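Local atomic coordinates of inorganic pyrophosphatase (Helicobacter pylori, PDB entry 2BQX), a protein that probably hydrolyses inorganic pyrophosphate to two phosphate ions with the help of magnesium, working as a homohexamer. Residues A[13-19]-A[82-88]; A[68-74]-A[102-108]. All blocks are in the same frame, centred on the assembly; numbering follows the deposited sequence.

In the fold
Both contacts are seams of one closed five-stranded barrel, and their centres lie about 8 Å apart. Contact 1 pairs 13-19 with 82-88 in antiparallel fashion; contact 2 pairs 68-74 with 102-108 in parallel. The strands of 82-88 and 102-108 are neighbours in the barrel, with a probable hydrogen bond from Arg87 N to Leu107 O at 2.8 Å. Across the interior, Val17 CG1 packs on Val72 CG2 at 3.8 Å. Contact 2 carries Asp69, a predicted magnesium ligand. Contact 1 stands further back: the side chain of Val17 is about 8 Å from that of Asp69, and that of Ile19 about 6 Å from that of Tyr54, a predicted substrate residue.

Contact 1 (A[13-19]-A[82-88])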
loop_
_atom_site.group_PDB
_atom_site.type_symbol
_atom_site.label_atom_id
_atom_site.label_comp_id
_atom_site.label_asym_id
_atom_site.label_seq_id
_atom_site.Cartn_x
_atom_site.Cartn_y
_atom_site.Cartn_z
ATOM N N ASP A 13 1.747 -12.990 -30.653
ATOM C CA ASP A 13 2.772 -13.260 -29.655
ATOM C C ASP A 13 3.486 -11.992 -29.202
ATOM O O ASP A 13 4.507 -12.061 -28.527
ATOM C CB ASP A 13 3.793 -14.264 -30.195
ATOM C CG ASP A 13 3.214 -15.659 -30.353
ATOM O OD1 ASP A 13 2.596 -16.165 -29.389
ATOM O OD2 ASP A 13 3.382 -16.252 -31.437
ATOM N N SER A 14 2.949 -10.839 -29.582
ATOM C CA SER A 14 3.518 -9.554 -29.191
ATOM C C SER A 14 2.578 -8.425 -29.601
ATOM O O SER A 14 2.939 -7.570 -30.410
ATOM C CB SER A 14 4.886 -9.344 -29.843
ATOM O OG SER A 14 5.478 -8.129 -29.402
ATOM N N LEU A 15 1.365 -8.432 -29.052
ATOM C CA LEU A 15 0.387 -7.403 -29.382
ATOM C C LEU A 15 0.332 -6.334 -28.300
ATOM O O LEU A 15 0.500 -6.623 -27.113
ATOM C CB LEU A 15 -1.006 -8.013 -29.570
ATOM C CG LEU A 15 -1.758 -8.527 -28.346
ATOM C CD1 LEU A 15 -3.201 -8.818 -28.726
ATOM C CD2 LEU A 15 -1.085 -9.765 -27.797
ATOM N N CYS A 16 0.094 -5.096 -28.714
ATOM C CA CYS A 16 0.027 -4.002 -27.762
ATOM C C CYS A 16 -1.290 -3.977 -27.009
ATOM O O CYS A 16 -2.366 -4.113 -27.594
ATOM C CB CYS A 16 0.227 -2.656 -28.467
ATOM S SG CYS A 16 1.902 -2.371 -29.083
ATOM N N VAL A 17 -1.200 -3.812 -25.698
ATOM C CA VAL A 17 -2.391 -3.730 -24.876
ATOM C C VAL A 17 -2.304 -2.459 -24.050
ATOM O O VAL A 17 -1.338 -2.245 -23.312
ATOM C CB VAL A 17 -2.532 -4.949 -23.936
ATOM C CG1 VAL A 17 -3.763 -4.777 -23.054
ATOM C CG2 VAL A 17 -2.659 -6.225 -24.756
ATOM N N VAL A 18 -3.300 -1.596 -24.221
ATOM C CA VAL A 18 -3.375 -0.348 -23.478
ATOM C C VAL A 18 -4.110 -0.673 -22.186
ATOM O O VAL A 18 -5.281 -1.042 -22.205
ATOM C CB VAL A 18 -4.164 0.731 -24.257
ATOM C CG1 VAL A 18 -4.318 1.980 -23.406
ATOM C CG2 VAL A 18 -3.431 1.070 -25.550
ATOM N N ILE A 19 -3.411 -0.549 -21.064
ATOM C CA ILE A 19 -3.986 -0.849 -19.760
ATOM C C ILE A 19 -4.943 0.233 -19.276
ATOM O O ILE A 19 -4.593 1.409 -19.256
ATOM C CB ILE A 19 -2.877 -1.003 -18.700
ATOM C CG1 ILE A 19 -1.860 -2.051 -19.154
ATOM C CG2 ILE A 19 -3.492 -1.391 -17.370
ATOM C CD1 ILE A 19 -2.440 -3.429 -19.364
ATOM N N SER A 82 -0.716 2.907 -19.111
ATOM C CA SER A 82 0.517 2.415 -19.725
ATOM C C SER A 82 0.176 1.401 -20.816
ATOM O O SER A 82 -0.975 0.983 -20.952
ATOM C CB SER A 82 1.441 1.777 -18.674
ATOM O OG SER A 82 0.829 0.663 -18.038
ATOM N N VAL A 83 1.184 1.016 -21.588
ATOM C CA VAL A 83 1.006 0.069 -22.677
ATOM C C VAL A 83 1.986 -1.074 -22.508
ATOM O O VAL A 83 3.182 -0.849 -22.329
ATOM C CB VAL A 83 1.282 0.741 -24.038
ATOM C CG1 VAL A 83 1.056 -0.245 -25.166
ATOM C CG2 VAL A 83 0.395 1.965 -24.200
ATOM N N VAL A 84 1.486 -2.303 -22.561
ATOM C CA VAL A 84 2.348 -3.466 -22.409
ATOM C C VAL A 84 2.245 -4.391 -23.616
ATOM O O VAL A 84 1.156 -4.616 -24.141
ATOM C CB VAL A 84 1.985 -4.269 -21.135
ATOM C CG1 VAL A 84 0.553 -4.768 -21.220
ATOM C CG2 VAL A 84 2.950 -5.440 -20.959
ATOM N N LYS A 85 3.384 -4.907 -24.068
ATOM C CA LYS A 85 3.397 -5.838 -25.189
ATOM C C LYS A 85 3.096 -7.195 -24.569
ATOM O O LYS A 85 3.780 -7.630 -23.640
ATOM C CB LYS A 85 4.770 -5.855 -25.864
ATOM C CG LYS A 85 5.142 -4.564 -26.573
ATOM C CD LYS A 85 6.459 -4.723 -27.320
ATOM C CE LYS A 85 6.770 -3.499 -28.166
ATOM N NZ LYS A 85 7.985 -3.724 -29.010
ATOM N N ALA A 86 2.071 -7.863 -25.082
ATOM C CA ALA A 86 1.659 -9.144 -24.539
ATOM C C ALA A 86 1.569 -10.258 -25.578
ATOM O O ALA A 86 1.774 -10.036 -26.773
ATOM C CB ALA A 86 0.310 -8.981 -23.850
ATOM N N ARG A 87 1.274 -11.464 -25.108
ATOM C CA ARG A 87 1.120 -12.611 -25.996
ATOM C C ARG A 87 -0.136 -13.353 -25.568
ATOM O O ARG A 87 -0.406 -13.499 -24.378
ATOM C CB ARG A 87 2.341 -13.527 -25.915
ATOM C CG ARG A 87 2.597 -14.131 -24.548
ATOM C CD ARG A 87 3.975 -14.787 -24.519
ATOM N NE ARG A 87 4.288 -15.362 -23.221
ATOM C CZ ARG A 87 3.774 -16.494 -22.756
ATOM N NH1 ARG A 87 4.120 -16.928 -21.549
ATOM N NH2 ARG A 87 2.931 -17.202 -23.498
ATOM N N LEU A 88 -0.914 -13.807 -26.543
ATOM C CA LEU A 88 -2.154 -14.525 -26.264
ATOM C C LEU A 88 -1.962 -15.961 -25.798
ATOM O O LEU A 88 -1.043 -16.651 -26.241
ATOM C CB LEU A 88 -3.033 -14.555 -27.518
ATOM C CG LEU A 88 -4.108 -13.501 -27.771
ATOM C CD1 LEU A 88 -3.633 -12.127 -27.384
ATOM C CD2 LEU A 88 -4.496 -13.567 -29.249
HETATM O O HOH W 1 1.720 -17.073 -26.128
#
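The strands run antiparallel with a strong twist, their short axes 131° apart. Five backbone hydrogen bonds join them, from Ile19 N to Ser82 O (2.9 Å) up to Leu15 N to Ala86 O (2.8 Å). Leu15, Val17, Val84 and Ala86 point into the barrel, where Val17 and Val84 meet Val72 and Ala86 meets Ala106. The small Ala86 is the hollow: Val17 CG2 reaches its CB at 4.2 Å, and Leu15 CD2 at 4.3 Å. Leu15 CD2 also meets Leu88 CD1 at 3.5 Å, and Ile19 CD1 lies 3.8 Å from Val84 CG1. Leu15 and Leu88 continue onto Leu164 of helix 157-171. The other face carries Cys16, Val18, Val83 and Lys85; Val18 CG2 touches Val83 CG2 at 4.2 Å, and Val83 packs on Met39 of a second subunit. At the Asp13/Arg87 end a water links Arg87 NH2 (2.9 Å) to Leu88 O (2.8 Å), while Arg87 NH2 also bonds Val119 O. Ser14 and Leu15 both face Ala86, a classic beta bulge in a closed, five-stranded, OB-like barrel as in family I soluble pyrophosphatases.

Contact 2 (A[68-74]-A[102-108]); sequences VDALVLS and EKLIALP
Two parallel strands lie side by side, their short axes 4.3 Å apart at closest approach and inclined by 32°. Segment 102-108 is strand throughout; its partner is strand up to Val72. Ala70 sits beside Leu104, Leu71 beside Ile105 and Val72 beside Ala106, with CA-CA distances of 4.3, 5.1 and 4.7 Å. Ala70, Val72, Leu104 and Ala106 point to one face, Leu71 and Ile105 to the other. Glu102 comes first. A water accepts from Asp69 N at 3.0 Å and lies 2.7 Å from Glu102 O and 2.8 Å from Glu102 OE1; OE2 of Glu102 bonds to Ser63. Lys103 (m,m,t,t) brings NZ to 2.7 Å from Asp69 OD2 in a salt bridge. NZ also bonds Tyr54 OH and pairs with Asp101, so the lysine ties together residues predicted to bind substrate and magnesium. Leu104 bonds through N to Asp69 O (2.9 Å) and through O to Leu71 N (2.7 Å). Its m,t side chain sets CD1 3.8 Å from Val68 CG2, and its CB is 3.9 Å from Ala70 CB. Ile105 (m,m) meets Leu71 CD1 (m,t) through CD1 at 3.7 Å. Ala106 repeats the parallel-ladder pattern, N to Leu71 O and O to Leu73 N, both at 2.8 Å. Leu107 CD2 lies 3.8 Å from Leu73 CB. Pro108 CG touches Val72 CG1 at 3.8 Å. Strand 53-56 flanks 69-72 and strand 83-96 flanks 102-108, while Leu71 and Leu73 pack on Ile133 of helix 127-139, and Val68 and Leu104 on helix 157-171.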
loop_
_atom_site.group_PDB
_atom_site.type_symbol
_atom_site.label_atom_id
_atom_site.label_comp_id
_atom_site.label_asym_id
_atom_site.label_seq_id
_atom_site.Cartn_x
_atom_site.Cartn_y
_atom_site.Cartn_z
ATOM N N VAL A 68 -11.137 -4.606 -29.038
ATOM C CA VAL A 68 -11.231 -5.880 -28.327
ATOM C C VAL A 68 -10.518 -5.789 -26.973
ATOM O O VAL A 68 -9.432 -5.215 -26.876
ATOM C CB VAL A 68 -10.631 -7.031 -29.180
ATOM C CG1 VAL A 68 -9.160 -6.769 -29.468
ATOM C CG2 VAL A 68 -10.815 -8.362 -28.469
ATOM N N ASP A 69 -11.140 -6.340 -25.932
ATOM C CA ASP A 69 -10.580 -6.294 -24.574
ATOM C C ASP A 69 -9.580 -7.409 -24.316
ATOM O O ASP A 69 -9.662 -8.482 -24.907
ATOM C CB ASP A 69 -11.684 -6.414 -23.515
ATOM C CG ASP A 69 -12.662 -5.266 -23.545
ATOM O OD1 ASP A 69 -12.218 -4.099 -23.640
ATOM O OD2 ASP A 69 -13.876 -5.540 -23.445
ATOM N N ALA A 70 -8.650 -7.160 -23.405
ATOM C CA ALA A 70 -7.658 -8.161 -23.063
ATOM C C ALA A 70 -7.307 -8.079 -21.588
ATOM O O ALA A 70 -7.208 -6.991 -21.025
ATOM C CB ALA A 70 -6.407 -7.962 -23.894
ATOM N N LEU A 71 -7.151 -9.240 -20.968
ATOM C CA LEU A 71 -6.745 -9.302 -19.582
ATOM C C LEU A 71 -5.275 -9.653 -19.685
ATOM O O LEU A 71 -4.898 -10.525 -20.469
ATOM C CB LEU A 71 -7.480 -10.417 -18.841
ATOM C CG LEU A 71 -8.950 -10.137 -18.512
ATOM C CD1 LEU A 71 -9.633 -11.417 -18.030
ATOM C CD2 LEU A 71 -9.019 -9.064 -17.435
ATOM N N VAL A 72 -4.435 -8.950 -18.938
ATOM C CA VAL A 72 -3.014 -9.253 -18.955
ATOM C C VAL A 72 -2.679 -9.796 -17.574
ATOM O O VAL A 72 -2.602 -9.043 -16.609
ATOM C CB VAL A 72 -2.162 -7.996 -19.255
ATOM C CG1 VAL A 72 -0.682 -8.369 -19.251
ATOM C CG2 VAL A 72 -2.546 -7.421 -20.621
ATOM N N LEU A 73 -2.524 -11.115 -17.485
ATOM C CA LEU A 73 -2.206 -11.778 -16.226
ATOM C C LEU A 73 -0.748 -11.556 -15.859
ATOM O O LEU A 73 0.146 -11.673 -16.693
ATOM C CB LEU A 73 -2.514 -13.273 -16.328
ATOM C CG LEU A 73 -3.995 -13.651 -16.184
ATOM C CD1 LEU A 73 -4.831 -12.948 -17.236
ATOM C CD2 LEU A 73 -4.140 -15.158 -16.301
ATOM N N SER A 74 -0.509 -11.233 -14.596
ATOM C CA SER A 74 0.839 -10.951 -14.140
ATOM C C SER A 74 0.821 -10.962 -12.631
ATOM O O SER A 74 -0.242 -10.886 -12.023
ATOM C CB SER A 74 1.267 -9.557 -14.625
ATOM O OG SER A 74 2.469 -9.147 -13.997
ATOM N N GLU A 102 -16.122 -10.900 -25.489
ATOM C CA GLU A 102 -14.954 -11.751 -25.443
ATOM C C GLU A 102 -13.843 -10.999 -24.736
ATOM O O GLU A 102 -13.686 -9.792 -24.924
ATOM C CB GLU A 102 -14.508 -12.108 -26.865
ATOM C CG GLU A 102 -14.205 -10.882 -27.721
ATOM C CD GLU A 102 -15.460 -10.121 -28.126
ATOM O OE1 GLU A 102 -15.380 -8.885 -28.298
ATOM O OE2 GLU A 102 -16.522 -10.762 -28.285
ATOM N N LYS A 103 -13.089 -11.699 -23.899
ATOM C CA LYS A 103 -11.974 -11.065 -23.209
ATOM C C LYS A 103 -10.749 -11.901 -23.542
ATOM O O LYS A 103 -10.660 -13.056 -23.140
ATOM C CB LYS A 103 -12.177 -11.058 -21.685
ATOM C CG LYS A 103 -13.476 -10.435 -21.187
ATOM C CD LYS A 103 -13.566 -8.954 -21.483
ATOM C CE LYS A 103 -14.884 -8.372 -20.968
ATOM N NZ LYS A 103 -15.104 -6.986 -21.460
ATOM N N LEU A 104 -9.820 -11.330 -24.296
ATOM C CA LEU A 104 -8.604 -12.047 -24.641
ATOM C C LEU A 104 -7.823 -12.268 -23.343
ATOM O O LEU A 104 -7.838 -11.415 -22.458
ATOM C CB LEU A 104 -7.764 -11.222 -25.626
ATOM C CG LEU A 104 -8.355 -11.000 -27.026
ATOM C CD1 LEU A 104 -7.489 -10.027 -27.827
ATOM C CD2 LEU A 104 -8.451 -12.333 -27.739
ATOM N N ILE A 105 -7.165 -13.417 -23.224
ATOM C CA ILE A 105 -6.367 -13.731 -22.036
ATOM C C ILE A 105 -4.913 -13.678 -22.478
ATOM O O ILE A 105 -4.503 -14.427 -23.368
ATOM C CB ILE A 105 -6.676 -15.146 -21.494
ATOM C CG1 ILE A 105 -8.169 -15.276 -21.164
ATOM C CG2 ILE A 105 -5.808 -15.441 -20.263
ATOM C CD1 ILE A 105 -8.702 -14.273 -20.163
ATOM N N ALA A 106 -4.128 -12.803 -21.858
ATOM C CA ALA A 106 -2.730 -12.655 -22.250
ATOM C C ALA A 106 -1.740 -12.539 -21.102
ATOM O O ALA A 106 -2.121 -12.420 -19.943
ATOM C CB ALA A 106 -2.588 -11.437 -23.157
ATOM N N LEU A 107 -0.460 -12.558 -21.463
ATOM C CA LEU A 107 0.642 -12.428 -20.518
ATOM C C LEU A 107 1.646 -11.464 -21.139
ATOM O O LEU A 107 1.707 -11.323 -22.361
ATOM C CB LEU A 107 1.313 -13.788 -20.295
ATOM C CG LEU A 107 0.547 -14.834 -19.478
ATOM C CD1 LEU A 107 1.100 -16.215 -19.762
ATOM C CD2 LEU A 107 0.650 -14.498 -17.995
ATOM N N PRO A 108 2.431 -10.767 -20.308
ATOM C CA PRO A 108 3.409 -9.847 -20.891
ATOM C C PRO A 108 4.391 -10.710 -21.668
ATOM O O PRO A 108 4.547 -11.888 -21.353
ATOM C CB PRO A 108 4.072 -9.223 -19.666
ATOM C CG PRO A 108 2.995 -9.287 -18.622
ATOM C CD PRO A 108 2.421 -10.667 -18.839
HETATM O O HOH W 2 -13.884 -7.547 -26.415
#